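Local coordinates for protein CbsA (Xanthomonas oryzae pv. oryzae, PDB 5XYH) that probably hydrolyses cellulose as a secreted exoglucanase of glycoside hydrolase family 6, releasing cellobiose from chain ends during degradation of plant cell walls, at residues A[242-246]-A[307-311]. Residues are numbered along the deposited sequence; the frame is centred on the assembly and turned at random.
Sequences EPNLP and RPTSA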
ATOM      1  N   GLU A 242      16.437  -7.489  -1.155  1.00 16.18           N
ATOM      2  CA  GLU A 242      17.370  -7.453  -2.268  1.00 14.83           C
ATOM      3  C   GLU A 242      18.456  -8.478  -1.969  1.00 15.57           C
ATOM      4  O   GLU A 242      19.477  -8.155  -1.337  1.00 14.78           O
ATOM      5  CB  GLU A 242      17.947  -6.058  -2.467  1.00 14.87           C
ATOM      6  CG  GLU A 242      17.002  -5.088  -3.201  1.00 15.14           C
ATOM      7  CD  GLU A 242      16.886  -5.356  -4.702  1.00 14.58           C
ATOM      8  OE1 GLU A 242      17.498  -6.330  -5.205  1.00 14.41           O
ATOM      9  OE2 GLU A 242      16.166  -4.578  -5.375  1.00 13.21           O
ATOM     10  N   PRO A 243      18.268  -9.724  -2.411  1.00 16.16           N
ATOM     11  CA  PRO A 243      19.146 -10.813  -1.950  1.00 15.75           C
ATOM     12  C   PRO A 243      20.579 -10.693  -2.439  1.00 15.92           C
ATOM     13  O   PRO A 243      21.485 -11.247  -1.808  1.00 14.65           O
ATOM     14  CB  PRO A 243      18.467 -12.061  -2.524  1.00 16.79           C
ATOM     15  CG  PRO A 243      17.823 -11.534  -3.803  1.00 16.33           C
ATOM     16  CD  PRO A 243      17.311 -10.173  -3.439  1.00 15.77           C
ATOM     17  N   ASN A 244      20.831 -10.000  -3.538  1.00 15.54           N
ATOM     18  CA  ASN A 244      22.199  -9.919  -4.030  1.00 15.52           C
ATOM     19  C   ASN A 244      22.926  -8.680  -3.537  1.00 15.89           C
ATOM     20  O   ASN A 244      24.110  -8.518  -3.842  1.00 16.79           O
ATOM     21  CB  ASN A 244      22.220  -9.958  -5.558  1.00 16.19           C
ATOM     22  CG  ASN A 244      21.442 -11.124  -6.110  1.00 17.21           C
ATOM     23  OD1 ASN A 244      21.616 -12.261  -5.667  1.00 17.91           O
ATOM     24  ND2 ASN A 244      20.560 -10.853  -7.056  1.00 16.26           N
ATOM     25  N   LEU A 245      22.256  -7.813  -2.779  1.00 14.78           N
ATOM     26  CA  LEU A 245      22.851  -6.573  -2.273  1.00 14.95           C
ATOM     27  C   LEU A 245      22.587  -6.450  -0.774  1.00 16.04           C
ATOM     28  O   LEU A 245      21.989  -5.472  -0.315  1.00 16.16           O
ATOM     29  CB  LEU A 245      22.296  -5.365  -3.037  1.00 14.98           C
ATOM     30  CG  LEU A 245      22.314  -5.479  -4.572  1.00 15.78           C
ATOM     31  CD1 LEU A 245      21.482  -4.391  -5.304  1.00 14.74           C
ATOM     32  CD2 LEU A 245      23.754  -5.485  -5.087  1.00 15.83           C
ATOM     33  N   PRO A 246      23.026  -7.435   0.029  1.00 16.07           N
ATOM     34  CA  PRO A 246      22.684  -7.419   1.462  1.00 15.47           C
ATOM     35  C   PRO A 246      23.387  -6.337   2.254  1.00 16.88           C
ATOM     36  O   PRO A 246      22.918  -6.012   3.353  1.00 16.64           O
ATOM     37  CB  PRO A 246      23.106  -8.819   1.942  1.00 15.33           C
ATOM     38  CG  PRO A 246      24.190  -9.208   1.016  1.00 16.43           C
ATOM     39  CD  PRO A 246      23.816  -8.630  -0.324  1.00 15.88           C
ATOM     40  N   ARG A 307      15.306 -12.600 -13.438  1.00 17.78           N
ATOM     41  CA  ARG A 307      15.655 -12.120 -12.103  1.00 17.28           C
ATOM     42  C   ARG A 307      17.119 -12.423 -11.801  1.00 16.88           C
ATOM     43  O   ARG A 307      17.543 -13.587 -11.915  1.00 16.43           O
ATOM     44  CB  ARG A 307      14.771 -12.778 -11.044  1.00 16.65           C
ATOM     45  CG  ARG A 307      15.163 -12.463  -9.592  1.00 16.44           C
ATOM     46  CD  ARG A 307      14.368 -13.352  -8.649  1.00 15.89           C
ATOM     47  NE  ARG A 307      14.683 -13.172  -7.230  1.00 16.69           N
ATOM     48  CZ  ARG A 307      14.087 -12.283  -6.444  1.00 16.20           C
ATOM     49  NH1 ARG A 307      13.173 -11.465  -6.952  1.00 15.16           N
ATOM     50  NH2 ARG A 307      14.410 -12.199  -5.155  1.00 16.16           N
ATOM     51  N   PRO A 308      17.911 -11.425 -11.409  1.00 16.28           N
ATOM     52  CA  PRO A 308      19.344 -11.658 -11.169  1.00 17.83           C
ATOM     53  C   PRO A 308      19.565 -12.577  -9.984  1.00 17.59           C
ATOM     54  O   PRO A 308      18.840 -12.519  -8.990  1.00 17.93           O
ATOM     55  CB  PRO A 308      19.899 -10.257 -10.871  1.00 16.93           C
ATOM     56  CG  PRO A 308      18.836  -9.290 -11.297  1.00 17.86           C
ATOM     57  CD  PRO A 308      17.522 -10.023 -11.185  1.00 17.25           C
ATOM     58  N   THR A 309      20.607 -13.404 -10.086  1.00 18.88           N
ATOM     59  CA  THR A 309      20.991 -14.338  -9.039  1.00 18.95           C
ATOM     60  C   THR A 309      22.307 -13.963  -8.376  1.00 19.13           C
ATOM     61  O   THR A 309      22.712 -14.627  -7.414  1.00 19.83           O
ATOM     62  CB  THR A 309      21.098 -15.756  -9.612  1.00 19.30           C
ATOM     63  OG1 THR A 309      21.965 -15.727 -10.747  1.00 22.25           O
ATOM     64  CG2 THR A 309      19.723 -16.270 -10.046  1.00 19.75           C
ATOM     65  N   SER A 310      22.972 -12.917  -8.855  1.00 17.74           N
ATOM     66  CA  SER A 310      24.252 -12.483  -8.308  1.00 18.93           C
ATOM     67  C   SER A 310      24.487 -11.037  -8.726  1.00 18.65           C
ATOM     68  O   SER A 310      23.730 -10.470  -9.518  1.00 19.49           O
ATOM     69  CB  SER A 310      25.392 -13.379  -8.797  1.00 19.46           C
ATOM     70  OG  SER A 310      25.596 -13.182 -10.186  1.00 21.52           O
ATOM     71  N   ALA A 311      25.565 -10.452  -8.196  1.00 18.68           N
ATOM     72  CA  ALA A 311      25.988  -9.103  -8.548  1.00 18.33           C
ATOM     73  C   ALA A 311      27.480  -9.082  -8.854  1.00 19.35           C
ATOM     74  O   ALA A 311      28.275  -9.727  -8.163  1.00 18.33           O
ATOM     75  CB  ALA A 311      25.679  -8.105  -7.432  1.00 16.82           C
TER
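Loop-to-loop docking centred on the asparagine N244 joins 242-246, on the excursion after strand 229-232, to 307-311, between strand 292-296 and helix 316-323, at the protein surface. A type I turn from E242 to L245, closed by L245 N to E242 O at 3.1 Å, presents N244 at its third position with the side chain directed at 307-311. There N244 ND2 donates to P308 O (3.1 Å, 154°) and also to G323 O at the end of helix 316-323, so one amide ties three pieces of chain. Such contacts illustrate how the distorted parallel barrel of family 6 hydrolases carries long connections that pack on one another beyond the strands; these two follow strands paired in parallel. An apolar contact borders the amide: L245 CD2 lies 4.0 Å from A311 CB, both side chains also touching Y319. Separately, the proline ring makes a van der Waals approach to the guanidinium, P243 CG to R307 NH2 at 3.7 Å. The guanidinium of R307 is held elsewhere, by NH1 to W302 O and a cation-pi contact with Y422.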